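Local atomic coordinates of pullulanase (Klebsiella oxytoca, PDB entry 2YOC), a protein that hydrolyses the alpha-1,6-glucosidic linkages of pullulan and related branched dextrins, and is a substrate of a type 2 secretion system. Residues B[302-307]-B[348-353]; B[960-965]-B[976-981]. One frame throughout, in Å; residues are numbered along the deposited sequence.

In the fold
Following the chain from its N terminus, interaction 1 comes first: strand 305-311 runs out and strand 344-353 returns to close the loop inside the range assigned to carbohydrate-binding module 48; 40 residues separate segments 302-307 and 348-353, 23 of them in strands. The chain then builds the eight-stranded parallel barrel, from strand 413-417 to strand 860-864, before interaction 2 closes a much shorter loop, the beta hairpin of strands 962-965 and 975-981 in the C-terminal pullulanase-type range. The two contacts lie in series, neither nesting nor crossing. Their centres are about 63 Å apart on opposite sides of the chain's centre, each within its own antiparallel sheet.

Interaction 1: B[302-307]-B[348-353]; sequences TAQQVD and AMTVYH
Q305, V306 and D307 pair with T350, M349 and A348 in antiparallel register, the strand axes 4.8 Å apart and inclined at 169°. D307 and A348 form a hydrogen-bonded pair, with A348 N reaching D307 O at 2.9 Å and D307 N bonding back to A348 O. Q305 and T350 form another, in which T350 N bonds to Q305 O at 2.9 Å. Between the hydrogen-bonded pairs, the CA of V306 makes a CA-H...O contact with A348 O. At the other end lies a classic beta bulge: Q304 and Q305 both face T350, whose carbonyl accepts two backbone N-H groups. Q304 N approaches T350 O nearly along the C=O axis, whereas Q305 N lies on a lone pair in the carbonyl plane, 3.2 Å from that oxygen. Beyond the bulge a water bridges T302 O and Y352 N.

On the buried face, the M349 side chain, selenomethionine here, lies beside V306 and points the same way. The chain is bent at chi2 (-67°) and chi3 (-55°): the first bend places SE 4.0 Å from V306 CG1, the second CE 3.6 Å from A303 CB. V351 CG2 lies 3.5 Å from T302 OG1, the two side chains crossing obliquely. On the partly exposed face, T350 CB sits 3.8 Å from Q305 CB, while its CG2 touches Q304 CB. Q304 NE2 donates to Q246 O, and Q246 NE2 bonds in turn to A303 O.

This pairing belongs to the antiparallel sheet in the range of carbohydrate-binding module 48. Strand 317-326 flanks strand 305-311, with V306 bonded to M323, and strand 358-364 flanks strand 344-353 through M349 and V351. W332 of strand 331-336 packs against A303, Q305 and V306.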
ATOM      1  N   THR B 302     -28.611  31.357 -37.632  1.00 55.85           N
ATOM      2  CA  THR B 302     -28.227  32.761 -37.569  1.00 56.14           C
ATOM      3  C   THR B 302     -28.181  33.447 -38.927  1.00 59.43           C
ATOM      4  O   THR B 302     -28.218  34.682 -38.971  1.00 60.34           O
ATOM      5  CB  THR B 302     -26.931  32.944 -36.792  1.00 62.55           C
ATOM      6  OG1 THR B 302     -25.814  32.468 -37.553  1.00 64.52           O
ATOM      7  CG2 THR B 302     -26.998  32.319 -35.418  1.00 57.79           C
ATOM      8  N   ALA B 303     -28.054  32.662 -40.017  1.00 54.13           N
ATOM      9  CA  ALA B 303     -27.931  33.181 -41.372  1.00 55.81           C
ATOM     10  C   ALA B 303     -29.062  34.120 -41.694  1.00 67.43           C
ATOM     11  O   ALA B 303     -30.209  33.858 -41.317  1.00 69.05           O
ATOM     12  CB  ALA B 303     -27.880  32.060 -42.390  1.00 55.86           C
ATOM     13  N   GLN B 304     -28.708  35.267 -42.289  1.00 66.21           N
ATOM     14  CA  GLN B 304     -29.629  36.302 -42.719  1.00 67.45           C
ATOM     15  C   GLN B 304     -30.297  35.885 -44.018  1.00 69.47           C
ATOM     16  O   GLN B 304     -31.470  36.178 -44.222  1.00 66.51           O
ATOM     17  CB  GLN B 304     -28.888  37.626 -42.856  1.00 69.93           C
ATOM     18  CG  GLN B 304     -28.831  38.359 -41.533  1.00 78.01           C
ATOM     19  CD  GLN B 304     -28.008  39.607 -41.598  1.00 96.18           C
ATOM     20  OE1 GLN B 304     -28.027  40.365 -42.590  1.00 89.94           O
ATOM     21  NE2 GLN B 304     -27.316  39.878 -40.501  1.00 85.34           N
ATOM     22  N   GLN B 305     -29.547  35.153 -44.864  1.00 68.31           N
ATOM     23  CA  GLN B 305     -29.988  34.581 -46.141  1.00 68.79           C
ATOM     24  C   GLN B 305     -29.156  33.329 -46.518  1.00 73.25           C
ATOM     25  O   GLN B 305     -27.966  33.255 -46.195  1.00 73.33           O
ATOM     26  CB  GLN B 305     -29.961  35.621 -47.272  1.00 70.38           C
ATOM     27  CG  GLN B 305     -30.810  35.239 -48.487  1.00 89.97           C
ATOM     28  CD  GLN B 305     -32.263  34.947 -48.164  1.00112.21           C
ATOM     29  OE1 GLN B 305     -32.957  35.735 -47.484  1.00105.65           O
ATOM     30  NE2 GLN B 305     -32.746  33.794 -48.641  1.00102.51           N
ATOM     31  N   VAL B 306     -29.812  32.341 -47.160  1.00 68.15           N
ATOM     32  CA  VAL B 306     -29.218  31.123 -47.708  1.00 65.75           C
ATOM     33  C   VAL B 306     -29.883  30.863 -49.059  1.00 68.49           C
ATOM     34  O   VAL B 306     -31.109  30.917 -49.140  1.00 66.42           O
ATOM     35  CB  VAL B 306     -29.332  29.869 -46.792  1.00 67.17           C
ATOM     36  CG1 VAL B 306     -28.456  28.727 -47.320  1.00 65.94           C
ATOM     37  CG2 VAL B 306     -28.983  30.180 -45.347  1.00 65.24           C
ATOM     38  N   ASP B 307     -29.075  30.575 -50.106  1.00 68.40           N
ATOM     39  CA  ASP B 307     -29.529  30.239 -51.474  1.00 70.68           C
ATOM     40  C   ASP B 307     -28.799  28.970 -51.953  1.00 75.85           C
ATOM     41  O   ASP B 307     -27.618  28.798 -51.631  1.00 77.22           O
ATOM     42  CB  ASP B 307     -29.193  31.365 -52.487  1.00 74.37           C
ATOM     43  CG  ASP B 307     -29.848  32.733 -52.321  1.00 94.17           C
ATOM     44  OD1 ASP B 307     -30.636  32.910 -51.365  1.00 96.77           O
ATOM     45  OD2 ASP B 307     -29.555  33.637 -53.143  1.00102.28           O
ATOM     46  N   ALA B 348     -24.995  29.643 -50.837  1.00 70.04           N
ATOM     47  CA  ALA B 348     -24.522  31.020 -50.778  1.00 71.33           C
ATOM     48  C   ALA B 348     -25.076  31.622 -49.484  1.00 77.47           C
ATOM     49  O   ALA B 348     -26.297  31.819 -49.346  1.00 78.45           O
ATOM     50  CB  ALA B 348     -25.004  31.793 -51.975  1.00 73.83           C
HETATM   51  N   MSE B 349     -24.171  31.820 -48.497  1.00 71.52           N
HETATM   52  CA  MSE B 349     -24.502  32.327 -47.178  1.00 68.85           C
HETATM   53  C   MSE B 349     -24.451  33.847 -47.095  1.00 74.81           C
HETATM   54  O   MSE B 349     -23.678  34.505 -47.800  1.00 76.02           O
HETATM   55  CB  MSE B 349     -23.493  31.802 -46.163  1.00 69.29           C
HETATM   56  CG  MSE B 349     -23.286  30.300 -46.190  1.00 74.79           C
HETATM   57 SE   MSE B 349     -24.844  29.301 -45.625  1.00 80.98          SE
HETATM   58  CE  MSE B 349     -25.139  30.159 -43.827  1.00 76.21           C
ATOM     59  N   THR B 350     -25.258  34.388 -46.178  1.00 70.58           N
ATOM     60  CA  THR B 350     -25.282  35.777 -45.741  1.00 70.58           C
ATOM     61  C   THR B 350     -25.415  35.615 -44.234  1.00 74.99           C
ATOM     62  O   THR B 350     -26.508  35.300 -43.742  1.00 75.49           O
ATOM     63  CB  THR B 350     -26.380  36.579 -46.375  1.00 68.62           C
ATOM     64  OG1 THR B 350     -26.155  36.586 -47.780  1.00 80.10           O
ATOM     65  CG2 THR B 350     -26.398  37.979 -45.859  1.00 59.94           C
ATOM     66  N   VAL B 351     -24.276  35.723 -43.518  1.00 68.21           N
ATOM     67  CA  VAL B 351     -24.241  35.443 -42.101  1.00 65.74           C
ATOM     68  C   VAL B 351     -23.190  36.260 -41.322  1.00 72.63           C
ATOM     69  O   VAL B 351     -22.072  36.458 -41.788  1.00 73.15           O
ATOM     70  CB  VAL B 351     -24.103  33.900 -41.903  1.00 65.99           C
ATOM     71  CG1 VAL B 351     -22.861  33.336 -42.604  1.00 64.98           C
ATOM     72  CG2 VAL B 351     -24.184  33.483 -40.435  1.00 64.11           C
ATOM     73  N   TYR B 352     -23.552  36.688 -40.116  1.00 69.24           N
ATOM     74  CA  TYR B 352     -22.651  37.399 -39.256  1.00 69.71           C
ATOM     75  C   TYR B 352     -21.662  36.403 -38.623  1.00 75.44           C
ATOM     76  O   TYR B 352     -22.085  35.434 -37.984  1.00 73.54           O
ATOM     77  CB  TYR B 352     -23.436  38.169 -38.175  1.00 71.56           C
ATOM     78  CG  TYR B 352     -22.556  38.628 -37.034  1.00 74.58           C
ATOM     79  CD1 TYR B 352     -21.700  39.714 -37.180  1.00 77.50           C
ATOM     80  CD2 TYR B 352     -22.517  37.928 -35.832  1.00 75.07           C
ATOM     81  CE1 TYR B 352     -20.875  40.132 -36.138  1.00 78.12           C
ATOM     82  CE2 TYR B 352     -21.676  38.321 -34.789  1.00 76.16           C
ATOM     83  CZ  TYR B 352     -20.855  39.426 -34.944  1.00 86.57           C
ATOM     84  OH  TYR B 352     -20.022  39.804 -33.908  1.00 86.60           O
ATOM     85  N   HIS B 353     -20.347  36.649 -38.789  1.00 73.94           N
ATOM     86  CA  HIS B 353     -19.310  35.811 -38.181  1.00 71.77           C
ATOM     87  C   HIS B 353     -18.681  36.598 -37.047  1.00 77.39           C
ATOM     88  O   HIS B 353     -18.069  37.634 -37.310  1.00 77.95           O
ATOM     89  CB  HIS B 353     -18.227  35.397 -39.194  1.00 72.35           C
ATOM     90  CG  HIS B 353     -17.516  34.157 -38.781  1.00 74.21           C
ATOM     91  ND1 HIS B 353     -16.923  34.046 -37.532  1.00 75.12           N
ATOM     92  CD2 HIS B 353     -17.391  32.979 -39.428  1.00 75.49           C
ATOM     93  CE1 HIS B 353     -16.445  32.814 -37.467  1.00 73.42           C
ATOM     94  NE2 HIS B 353     -16.691  32.135 -38.588  1.00 74.01           N
TER
HETATM   95  O   HOH W   1     -26.259  36.707 -39.866  1.00 53.88           O

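Interaction 2: B[960-965]-B[976-981]; sequences KRVDFR and LVMTVD
V962, D963 and F964 pair antiparallel with V980, T979 and M978, with the strand axes 4.6 Å apart at 147°, in the two arms of a beta hairpin. D963 and T979 form a hydrogen-bonded pair, T979 N meeting D963 O at 2.7 Å in a nearly straight bond; T979 OG1 adds a weak bond to the same oxygen.

On one face, F964 and M978, a selenomethionine, lie side by side. M978 CG, anti to the backbone N (chi1 -169°), comes within 3.5 Å of F964 CE1, and SE stands obliquely 4.8 Å from the ring centroid in a Met-aromatic contact. V962 extends this apolar row, its CG1 near M978 CG and its CG2 3.9 Å from V980 CG2. On the other face, the R965 side chain lies obliquely to V977 and T979, CG touching V977 CG1 and T979 CG2.

Just before strand 962-965, R961 O accepts D981 N. The extended R961 side chain runs past the D981 carbonyl; D981 O, 2.8 Å from R961 NH1 and bonded to it, lies at the guanidinium edge, 16° out of its plane. NH1 also forms a salt bridge with D982, a calcium ligand, while NH2 bonds to A988 O. One buried arginine thus joins the residue just before strand 962-965 to the segment leading into the calcium site, and its charge is probably offset in part by D982.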
ATOM      1  N   LYS B 960     -13.174 -16.499 -13.887  1.00 48.74           N
ATOM      2  CA  LYS B 960     -13.476 -17.883 -13.511  1.00 47.36           C
ATOM      3  C   LYS B 960     -12.537 -18.896 -14.149  1.00 55.00           C
ATOM      4  O   LYS B 960     -12.595 -20.075 -13.768  1.00 57.44           O
ATOM      5  CB  LYS B 960     -14.897 -18.246 -13.969  1.00 47.02           C
ATOM      6  CG  LYS B 960     -15.986 -17.825 -13.016  1.00 44.65           C
ATOM      7  CD  LYS B 960     -17.347 -18.329 -13.431  1.00 44.47           C
ATOM      8  CE  LYS B 960     -18.276 -17.194 -13.760  1.00 53.14           C
ATOM      9  NZ  LYS B 960     -19.705 -17.587 -13.651  1.00 65.67           N
ATOM     10  N   ARG B 961     -11.738 -18.481 -15.159  1.00 50.17           N
ATOM     11  CA  ARG B 961     -10.918 -19.403 -15.944  1.00 50.02           C
ATOM     12  C   ARG B 961      -9.437 -19.027 -16.099  1.00 54.78           C
ATOM     13  O   ARG B 961      -8.582 -19.908 -16.253  1.00 55.76           O
ATOM     14  CB  ARG B 961     -11.541 -19.547 -17.353  1.00 48.93           C
ATOM     15  CG  ARG B 961     -12.948 -20.106 -17.396  1.00 43.03           C
ATOM     16  CD  ARG B 961     -13.488 -20.103 -18.807  1.00 43.62           C
ATOM     17  NE  ARG B 961     -14.832 -20.675 -18.898  1.00 49.10           N
ATOM     18  CZ  ARG B 961     -15.082 -21.943 -19.159  1.00 62.85           C
ATOM     19  NH1 ARG B 961     -14.091 -22.779 -19.418  1.00 53.68           N
ATOM     20  NH2 ARG B 961     -16.330 -22.380 -19.218  1.00 50.40           N
ATOM     21  N   VAL B 962      -9.147 -17.730 -16.153  1.00 51.30           N
ATOM     22  CA  VAL B 962      -7.792 -17.206 -16.322  1.00 51.11           C
ATOM     23  C   VAL B 962      -7.098 -16.953 -14.979  1.00 56.38           C
ATOM     24  O   VAL B 962      -7.679 -16.385 -14.040  1.00 55.57           O
ATOM     25  CB  VAL B 962      -7.771 -15.962 -17.234  1.00 53.72           C
ATOM     26  CG1 VAL B 962      -6.375 -15.346 -17.317  1.00 54.47           C
ATOM     27  CG2 VAL B 962      -8.299 -16.295 -18.615  1.00 52.39           C
ATOM     28  N   ASP B 963      -5.851 -17.417 -14.913  1.00 55.36           N
ATOM     29  CA  ASP B 963      -4.901 -17.258 -13.819  1.00 56.58           C
ATOM     30  C   ASP B 963      -3.485 -17.352 -14.386  1.00 58.90           C
ATOM     31  O   ASP B 963      -3.301 -17.750 -15.544  1.00 56.38           O
ATOM     32  CB  ASP B 963      -5.147 -18.266 -12.665  1.00 59.67           C
ATOM     33  CG  ASP B 963      -4.645 -17.855 -11.272  1.00 76.39           C
ATOM     34  OD1 ASP B 963      -4.278 -16.663 -11.082  1.00 80.17           O
ATOM     35  OD2 ASP B 963      -4.663 -18.702 -10.366  1.00 83.83           O
ATOM     36  N   PHE B 964      -2.496 -16.950 -13.569  1.00 57.34           N
ATOM     37  CA  PHE B 964      -1.083 -16.926 -13.921  1.00 56.80           C
ATOM     38  C   PHE B 964      -0.230 -17.584 -12.880  1.00 63.65           C
ATOM     39  O   PHE B 964      -0.539 -17.523 -11.680  1.00 61.78           O
ATOM     40  CB  PHE B 964      -0.591 -15.484 -14.085  1.00 56.78           C
ATOM     41  CG  PHE B 964      -1.309 -14.669 -15.123  1.00 56.09           C
ATOM     42  CD1 PHE B 964      -0.875 -14.657 -16.440  1.00 58.15           C
ATOM     43  CD2 PHE B 964      -2.399 -13.884 -14.780  1.00 57.70           C
ATOM     44  CE1 PHE B 964      -1.515 -13.871 -17.397  1.00 58.42           C
ATOM     45  CE2 PHE B 964      -3.053 -13.111 -15.743  1.00 59.75           C
ATOM     46  CZ  PHE B 964      -2.612 -13.121 -17.046  1.00 57.55           C
ATOM     47  N   ARG B 965       0.893 -18.172 -13.360  1.00 64.35           N
ATOM     48  CA  ARG B 965       1.974 -18.784 -12.561  1.00 65.21           C
ATOM     49  C   ARG B 965       3.249 -17.950 -12.776  1.00 70.79           C
ATOM     50  O   ARG B 965       3.286 -17.123 -13.690  1.00 69.93           O
ATOM     51  CB  ARG B 965       2.220 -20.261 -12.909  1.00 64.13           C
ATOM     52  CG  ARG B 965       0.978 -21.017 -13.324  1.00 69.57           C
ATOM     53  CD  ARG B 965       0.218 -21.498 -12.120  1.00 80.54           C
ATOM     54  NE  ARG B 965       0.342 -22.939 -11.936  1.00 99.67           N
ATOM     55  CZ  ARG B 965       1.031 -23.530 -10.961  1.00118.54           C
ATOM     56  NH1 ARG B 965       1.703 -22.798 -10.070  1.00 98.92           N
ATOM     57  NH2 ARG B 965       1.058 -24.855 -10.870  1.00108.66           N
ATOM     58  N   LEU B 976       6.335 -15.301 -18.656  1.00 63.77           N
ATOM     59  CA  LEU B 976       4.908 -15.030 -18.560  1.00 60.21           C
ATOM     60  C   LEU B 976       4.185 -16.337 -18.777  1.00 58.76           C
ATOM     61  O   LEU B 976       4.312 -16.955 -19.834  1.00 55.94           O
ATOM     62  CB  LEU B 976       4.466 -13.953 -19.566  1.00 59.13           C
ATOM     63  CG  LEU B 976       5.094 -12.581 -19.368  1.00 62.94           C
ATOM     64  CD1 LEU B 976       5.149 -11.816 -20.670  1.00 62.08           C
ATOM     65  CD2 LEU B 976       4.381 -11.795 -18.286  1.00 65.83           C
ATOM     66  N   VAL B 977       3.502 -16.802 -17.728  1.00 55.08           N
ATOM     67  CA  VAL B 977       2.798 -18.081 -17.734  1.00 54.90           C
ATOM     68  C   VAL B 977       1.321 -17.866 -17.423  1.00 62.73           C
ATOM     69  O   VAL B 977       0.977 -17.482 -16.297  1.00 64.63           O
ATOM     70  CB  VAL B 977       3.480 -19.143 -16.824  1.00 57.56           C
ATOM     71  CG1 VAL B 977       2.641 -20.405 -16.732  1.00 57.51           C
ATOM     72  CG2 VAL B 977       4.875 -19.489 -17.339  1.00 57.45           C
HETATM   73  N   MSE B 978       0.447 -18.097 -18.433  1.00 57.50           N
HETATM   74  CA  MSE B 978      -0.995 -17.922 -18.296  1.00 55.45           C
HETATM   75  C   MSE B 978      -1.704 -19.240 -18.408  1.00 58.84           C
HETATM   76  O   MSE B 978      -1.416 -20.004 -19.327  1.00 59.61           O
HETATM   77  CB  MSE B 978      -1.518 -16.950 -19.359  1.00 56.86           C
HETATM   78  CG  MSE B 978      -2.972 -16.511 -19.126  1.00 63.82           C
HETATM   79 SE   MSE B 978      -3.610 -15.181 -20.404  1.00 71.73          SE
HETATM   80  CE  MSE B 978      -3.604 -16.235 -22.018  1.00 67.36           C
ATOM     81  N   THR B 979      -2.649 -19.499 -17.494  1.00 53.90           N
ATOM     82  CA  THR B 979      -3.435 -20.724 -17.519  1.00 54.02           C
ATOM     83  C   THR B 979      -4.913 -20.385 -17.760  1.00 57.89           C
ATOM     84  O   THR B 979      -5.409 -19.433 -17.158  1.00 58.91           O
ATOM     85  CB  THR B 979      -3.212 -21.591 -16.252  1.00 61.23           C
ATOM     86  OG1 THR B 979      -3.880 -21.027 -15.132  1.00 65.54           O
ATOM     87  CG2 THR B 979      -1.752 -21.841 -15.937  1.00 53.11           C
ATOM     88  N   VAL B 980      -5.600 -21.136 -18.667  1.00 51.19           N
ATOM     89  CA  VAL B 980      -7.021 -20.936 -18.992  1.00 48.45           C
ATOM     90  C   VAL B 980      -7.777 -22.234 -18.748  1.00 53.07           C
ATOM     91  O   VAL B 980      -7.505 -23.239 -19.402  1.00 55.02           O
ATOM     92  CB  VAL B 980      -7.289 -20.364 -20.408  1.00 49.90           C
ATOM     93  CG1 VAL B 980      -8.778 -20.075 -20.592  1.00 48.49           C
ATOM     94  CG2 VAL B 980      -6.457 -19.095 -20.668  1.00 49.29           C
ATOM     95  N   ASP B 981      -8.729 -22.211 -17.808  1.00 45.63           N
ATOM     96  CA  ASP B 981      -9.501 -23.376 -17.421  1.00 43.10           C
ATOM     97  C   ASP B 981     -10.665 -23.667 -18.347  1.00 49.01           C
ATOM     98  O   ASP B 981     -11.379 -22.757 -18.762  1.00 49.04           O
ATOM     99  CB  ASP B 981     -10.015 -23.236 -15.971  1.00 43.56           C
ATOM    100  CG  ASP B 981     -10.386 -24.556 -15.313  1.00 53.27           C
ATOM    101  OD1 ASP B 981      -9.961 -25.604 -15.815  1.00 53.43           O
ATOM    102  OD2 ASP B 981     -11.094 -24.538 -14.276  1.00 62.36           O
TER
HETATM  103  O   HOH W   2       3.765 -14.925 -15.406  1.00 45.06           O